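Local coordinates for VirK protein (PDB 5XTA) that is of unknown function but belongs to the VirK family of bacterial proteins and is probably exported by the type II secretion system of Legionella pneumophila, at residues 4-7 with 8-11; 94-97 with 98-101. The protein carries 3 engineered substitutions. All blocks are in the same frame, centred on the assembly; numbering follows the deposited sequence.

Contact 1. Residues 4-7 with 8-11; sequences LNTF and QNIV. Engineered in segment 4-7: Asn5 (natural residue Lys).
Phe7 and Val11, one turn apart on the helix that starts here, meet through ring and methyl. From CB the Phe7 side chain leaves with CG anti to the backbone N (chi1 179°), which carries the ring outward beside the next turn. Its CB and CG stay close to the amide N of Gln8. Farther out, CD2 begins to approach Val11, and Phe7 CE2 comes within 3.5 Å of Val11 CG2. Phe7 CZ at the tip lies 3.7 Å from Val11 CG2, so the methyl sits over one face, nearest CE2. The Phe7 side chain also touches Val55 and Leu82 of the large sheet. The start of helix 7-15 is built round an N-cap: Thr6 OG1 accepts from Asn9 N at 3.0 Å, and this capping bond gives a first-turn amide a side-chain acceptor. OG1 stands between the backbone N and the carbonyl carbon of its own residue (chi1 69°), facing that amide. Regular helical bonding follows, with Val11 N giving a nearly straight bond to Phe7 O, 3.1 Å long and in the carbonyl plane. Ile10 N bonds to Thr6 O at 3.2 Å and more weakly to Phe7 O. On another flank, in one of the two conformers modelled for Leu4, Leu4 CB packs 3.6 Å from Ile10 CG1, while the backbone of Leu4 is hydrogen-bonded to Val118.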
ATOM      1  N   LEU A   4     -13.179 -15.789   6.925  1.00 29.95           N
ATOM      2  CA  LEU A   4     -12.741 -16.202   8.260  0.87 29.34           C
ATOM      3  C   LEU A   4     -13.946 -15.976   9.139  1.00 29.47           C
ATOM      4  O   LEU A   4     -14.287 -14.839   9.491  1.00 29.63           O
ATOM      5  CB  LEU A   4     -11.523 -15.421   8.736  0.87 30.52           C
ATOM      6  CG  LEU A   4     -10.374 -15.450   7.726  0.87 32.70           C
ATOM      7  CD1 LEU A   4      -9.283 -14.417   8.055  0.87 33.61           C
ATOM      8  CD2 LEU A   4      -9.785 -16.855   7.649  0.87 33.06           C
ATOM      9  N   ASN A   5     -14.646 -17.069   9.416  1.00 30.10           N
ATOM     10  CA  ASN A   5     -15.931 -16.989  10.101  1.00 31.42           C
ATOM     11  C   ASN A   5     -15.904 -16.632  11.582  1.00 29.71           C
ATOM     12  O   ASN A   5     -16.754 -15.909  12.041  1.00 33.63           O
ATOM     13  CB  ASN A   5     -16.711 -18.297   9.869  1.00 33.78           C
ATOM     14  CG  ASN A   5     -16.945 -18.567   8.382  1.00 34.43           C
ATOM     15  OD1 ASN A   5     -17.616 -17.788   7.707  1.00 35.18           O
ATOM     16  ND2 ASN A   5     -16.351 -19.646   7.860  1.00 36.54           N
ATOM     17  N   THR A   6     -14.987 -17.183  12.346  1.00 29.11           N
ATOM     18  CA  THR A   6     -15.022 -17.031  13.789  1.00 30.30           C
ATOM     19  C   THR A   6     -13.877 -16.110  14.194  1.00 28.14           C
ATOM     20  O   THR A   6     -12.934 -15.958  13.445  1.00 25.62           O
ATOM     21  CB  THR A   6     -14.869 -18.382  14.519  1.00 31.77           C
ATOM     22  OG1 THR A   6     -13.536 -18.885  14.337  1.00 31.52           O
ATOM     23  CG2 THR A   6     -15.928 -19.440  14.029  1.00 33.99           C
ATOM     24  N   PHE A   7     -13.989 -15.516  15.374  1.00 28.02           N
ATOM     25  CA  PHE A   7     -12.918 -14.707  15.914  1.00 29.31           C
ATOM     26  C   PHE A   7     -11.608 -15.481  15.987  1.00 29.33           C
ATOM     27  O   PHE A   7     -10.581 -14.941  15.608  1.00 28.38           O
ATOM     28  CB  PHE A   7     -13.303 -14.135  17.255  1.00 29.16           C
ATOM     29  CG  PHE A   7     -12.227 -13.298  17.874  1.00 27.67           C
ATOM     30  CD1 PHE A   7     -12.133 -11.930  17.595  1.00 28.77           C
ATOM     31  CD2 PHE A   7     -11.301 -13.869  18.740  1.00 28.40           C
ATOM     32  CE1 PHE A   7     -11.145 -11.150  18.204  1.00 28.66           C
ATOM     33  CE2 PHE A   7     -10.298 -13.103  19.333  1.00 28.96           C
ATOM     34  CZ  PHE A   7     -10.218 -11.745  19.057  1.00 28.58           C
ATOM     35  N   GLN A   8     -11.650 -16.746  16.428  1.00 30.69           N
ATOM     36  CA  GLN A   8     -10.464 -17.596  16.442  1.00 32.50           C
ATOM     37  C   GLN A   8      -9.886 -17.847  15.042  1.00 32.02           C
ATOM     38  O   GLN A   8      -8.671 -17.939  14.891  1.00 32.19           O
ATOM     39  CB  GLN A   8     -10.742 -18.949  17.127  1.00 37.41           C
ATOM     40  CG  GLN A   8      -9.478 -19.744  17.459  1.00 39.87           C
ATOM     41  CD  GLN A   8      -8.569 -18.993  18.428  1.00 42.09           C
ATOM     42  OE1 GLN A   8      -9.020 -18.487  19.451  1.00 45.42           O
ATOM     43  NE2 GLN A   8      -7.296 -18.876  18.088  1.00 43.06           N
ATOM     44  N   ASN A   9     -10.734 -17.991  14.024  1.00 30.01           N
ATOM     45  CA  ASN A   9     -10.242 -18.166  12.666  1.00 28.17           C
ATOM     46  C   ASN A   9      -9.421 -16.949  12.284  1.00 25.43           C
ATOM     47  O   ASN A   9      -8.439 -17.061  11.590  1.00 25.26           O
ATOM     48  CB  ASN A   9     -11.377 -18.320  11.645  1.00 29.64           C
ATOM     49  CG  ASN A   9     -12.100 -19.681  11.721  1.00 33.79           C
ATOM     50  OD1 ASN A   9     -11.545 -20.695  12.161  1.00 38.42           O
ATOM     51  ND2 ASN A   9     -13.308 -19.713  11.236  1.00 34.10           N
ATOM     52  N   ILE A  10      -9.866 -15.774  12.690  1.00 24.95           N
ATOM     53  CA  ILE A  10      -9.226 -14.525  12.258  1.00 24.86           C
ATOM     54  C   ILE A  10      -7.867 -14.371  12.930  1.00 24.57           C
ATOM     55  O   ILE A  10      -6.897 -14.040  12.278  1.00 24.49           O
ATOM     56  CB  ILE A  10     -10.114 -13.299  12.575  1.00 25.46           C
ATOM     57  CG1 ILE A  10     -11.391 -13.343  11.725  1.00 24.96           C
ATOM     58  CG2 ILE A  10      -9.353 -11.975  12.378  1.00 24.09           C
ATOM     59  CD1 ILE A  10     -12.510 -12.427  12.215  1.00 24.68           C
ATOM     60  N   VAL A  11      -7.847 -14.570  14.251  1.00 25.78           N
ATOM     61  CA  VAL A  11      -6.632 -14.583  15.058  1.00 26.58           C
ATOM     62  C   VAL A  11      -5.633 -15.588  14.489  1.00 27.16           C
ATOM     63  O   VAL A  11      -4.469 -15.247  14.301  1.00 25.35           O
ATOM     64  CB  VAL A  11      -6.988 -14.866  16.524  1.00 28.32           C
ATOM     65  CG1 VAL A  11      -5.769 -15.260  17.356  1.00 31.64           C
ATOM     66  CG2 VAL A  11      -7.696 -13.650  17.111  1.00 26.80           C
TER

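Contact 2. Residues 94-97 with 98-101; sequences VLNA and SSYE
Between Asn96 and Glu101 the chain reverses direction, the end-to-end directions of 94-97 and 98-101 lying 147° apart; Asn96 N bonds to Glu101 O (2.9 Å, in the carbonyl plane), and Tyr100 N closes the inner turn on Asn96 O at 2.7 Å. Ala97, Ser98 and Ser99 follow right-handed helical backbone angles, and Tyr100, with phi 71°, supplies the left-handed residue that lets the chain enter the returning strand. This is the four-residue loop of a beta hairpin joining strands 87-96 and 102-111.

The Asn96 side chain bends over the loop. With CG anti to the backbone N (chi1 -178°), its amide is placed where OD1 faces two consecutive amides. Ser99 N is 2.9 Å from Asn96 OD1 and approaches from above the carbonyl plane; Ser98 N makes a weak bond to the same oxygen, consistent with an Asx turn. Behind it, Ser99 OG presses against Asn96 CB at 3.3 Å and also takes the Glu101 N hydrogen at 3.2 Å, an ST turn overlapping the first. Tyr100 sets off away from 94-97, yet its ring has Ala97 O over one face near the rim and Leu95 CD1 at the edge, 4.3 Å from Tyr100 CD1. In the assembly Tyr100 packs on Pro73 of the second subunit, and Ala97 on Tyr100 of the third.

Asn96 thus binds the loop through its backbone N, its backbone O and its side-chain oxygen. One hydroxyl and one carboxamide oxygen accept from three amides, one of them weakly, which would help hold the turn in shape where it meets neighbouring subunits.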
ATOM      1  N   VAL A  94     -12.412  12.350  10.241  1.00 26.23           N
ATOM      2  CA  VAL A  94     -12.131  13.066   9.016  1.00 27.11           C
ATOM      3  C   VAL A  94     -11.161  14.194   9.333  1.00 28.06           C
ATOM      4  O   VAL A  94     -11.428  15.009  10.230  1.00 29.64           O
ATOM      5  CB  VAL A  94     -13.411  13.577   8.357  1.00 29.37           C
ATOM      6  CG1 VAL A  94     -13.096  14.237   7.050  1.00 29.16           C
ATOM      7  CG2 VAL A  94     -14.405  12.446   8.138  1.00 30.32           C
ATOM      8  N   LEU A  95     -10.052  14.237   8.586  1.00 26.12           N
ATOM      9  CA  LEU A  95      -8.944  15.161   8.806  1.00 27.28           C
ATOM     10  C   LEU A  95      -8.602  15.961   7.551  1.00 27.50           C
ATOM     11  O   LEU A  95      -8.580  15.420   6.461  1.00 27.01           O
ATOM     12  CB  LEU A  95      -7.716  14.365   9.227  1.00 29.01           C
ATOM     13  CG  LEU A  95      -7.909  13.446  10.436  1.00 30.12           C
ATOM     14  CD1 LEU A  95      -6.841  12.379  10.406  1.00 31.87           C
ATOM     15  CD2 LEU A  95      -7.869  14.216  11.745  1.00 31.39           C
ATOM     16  N   ASN A  96      -8.354  17.260   7.712  1.00 29.94           N
ATOM     17  CA  ASN A  96      -7.832  18.087   6.625  1.00 29.29           C
ATOM     18  C   ASN A  96      -6.447  17.543   6.278  1.00 28.62           C
ATOM     19  O   ASN A  96      -5.600  17.380   7.157  1.00 28.62           O
ATOM     20  CB  ASN A  96      -7.785  19.541   7.062  1.00 30.27           C
ATOM     21  CG  ASN A  96      -7.295  20.451   5.974  1.00 30.32           C
ATOM     22  OD1 ASN A  96      -6.152  20.358   5.548  1.00 38.70           O
ATOM     23  ND2 ASN A  96      -8.159  21.299   5.488  1.00 31.75           N
ATOM     24  N   ALA A  97      -6.220  17.233   5.008  1.00 29.84           N
ATOM     25  CA  ALA A  97      -4.979  16.547   4.617  1.00 30.19           C
ATOM     26  C   ALA A  97      -3.779  17.467   4.765  1.00 33.17           C
ATOM     27  O   ALA A  97      -2.687  17.013   5.058  1.00 32.97           O
ATOM     28  CB  ALA A  97      -5.085  16.052   3.190  1.00 29.92           C
ATOM     29  N   SER A  98      -3.998  18.758   4.552  1.00 36.84           N
ATOM     30  CA  SER A  98      -2.927  19.740   4.646  1.00 42.37           C
ATOM     31  C   SER A  98      -2.558  20.032   6.102  1.00 41.86           C
ATOM     32  O   SER A  98      -1.386  19.972   6.479  1.00 41.87           O
ATOM     33  CB  SER A  98      -3.340  21.033   3.928  1.00 44.19           C
ATOM     34  OG  SER A  98      -2.215  21.867   3.781  1.00 46.81           O
ATOM     35  N   SER A  99      -3.568  20.325   6.911  1.00 41.67           N
ATOM     36  CA  SER A  99      -3.354  20.782   8.286  1.00 40.09           C
ATOM     37  C   SER A  99      -3.487  19.709   9.351  1.00 39.04           C
ATOM     38  O   SER A  99      -2.957  19.857  10.453  1.00 40.80           O
ATOM     39  CB  SER A  99      -4.339  21.915   8.595  1.00 43.19           C
ATOM     40  OG  SER A  99      -5.664  21.436   8.747  1.00 42.69           O
ATOM     41  N   TYR A 100      -4.197  18.629   9.045  1.00 34.84           N
ATOM     42  CA  TYR A 100      -4.558  17.611  10.051  1.00 33.85           C
ATOM     43  C   TYR A 100      -5.611  18.033  11.089  1.00 35.61           C
ATOM     44  O   TYR A 100      -5.850  17.298  12.043  1.00 36.43           O
ATOM     45  CB  TYR A 100      -3.350  16.983  10.739  1.00 34.36           C
ATOM     46  CG  TYR A 100      -2.707  15.945   9.860  1.00 34.97           C
ATOM     47  CD1 TYR A 100      -3.331  14.716   9.621  1.00 33.08           C
ATOM     48  CD2 TYR A 100      -1.488  16.209   9.241  1.00 33.39           C
ATOM     49  CE1 TYR A 100      -2.727  13.760   8.814  1.00 31.84           C
ATOM     50  CE2 TYR A 100      -0.886  15.269   8.435  1.00 33.85           C
ATOM     51  CZ  TYR A 100      -1.516  14.053   8.219  1.00 33.65           C
ATOM     52  OH  TYR A 100      -0.898  13.173   7.371  1.00 31.78           O
ATOM     53  N   GLU A 101      -6.269  19.165  10.871  1.00 36.58           N
ATOM     54  CA  GLU A 101      -7.364  19.578  11.738  1.00 43.72           C
ATOM     55  C   GLU A 101      -8.498  18.553  11.558  1.00 42.83           C
ATOM     56  O   GLU A 101      -8.775  18.127  10.429  1.00 41.62           O
ATOM     57  CB  GLU A 101      -7.797  21.031  11.399  1.00 49.00           C
ATOM     58  CG  GLU A 101      -9.268  21.410  11.681  1.00 55.42           C
ATOM     59  CD  GLU A 101      -9.747  22.662  10.941  1.00 58.80           C
ATOM     60  OE1 GLU A 101      -8.924  23.363  10.317  1.00 65.48           O
ATOM     61  OE2 GLU A 101     -10.965  22.949  10.972  1.00 62.58           O
TER

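How the contacts relate
Contact 1 comes first along the chain and is complete long before contact 2 begins. Their centres are 35 Å apart, with nearest atoms about 25 Å apart, on opposite sides of the chain's centre. The six-stranded antiparallel sheet spans the gap. Strand 74-83 touches both regions: Leu82 near one end meets Phe7 and Ile10 of contact 1, while Phe75 near the other is bonded to Leu95 and touched by Ala97 of contact 2. Segment 4-7 is also tied to strand 116-119 of the smaller sheet. The hairpin tip at 98-101 meets other subunits of the assembly, whereas segments 4-7 and 8-11 do not.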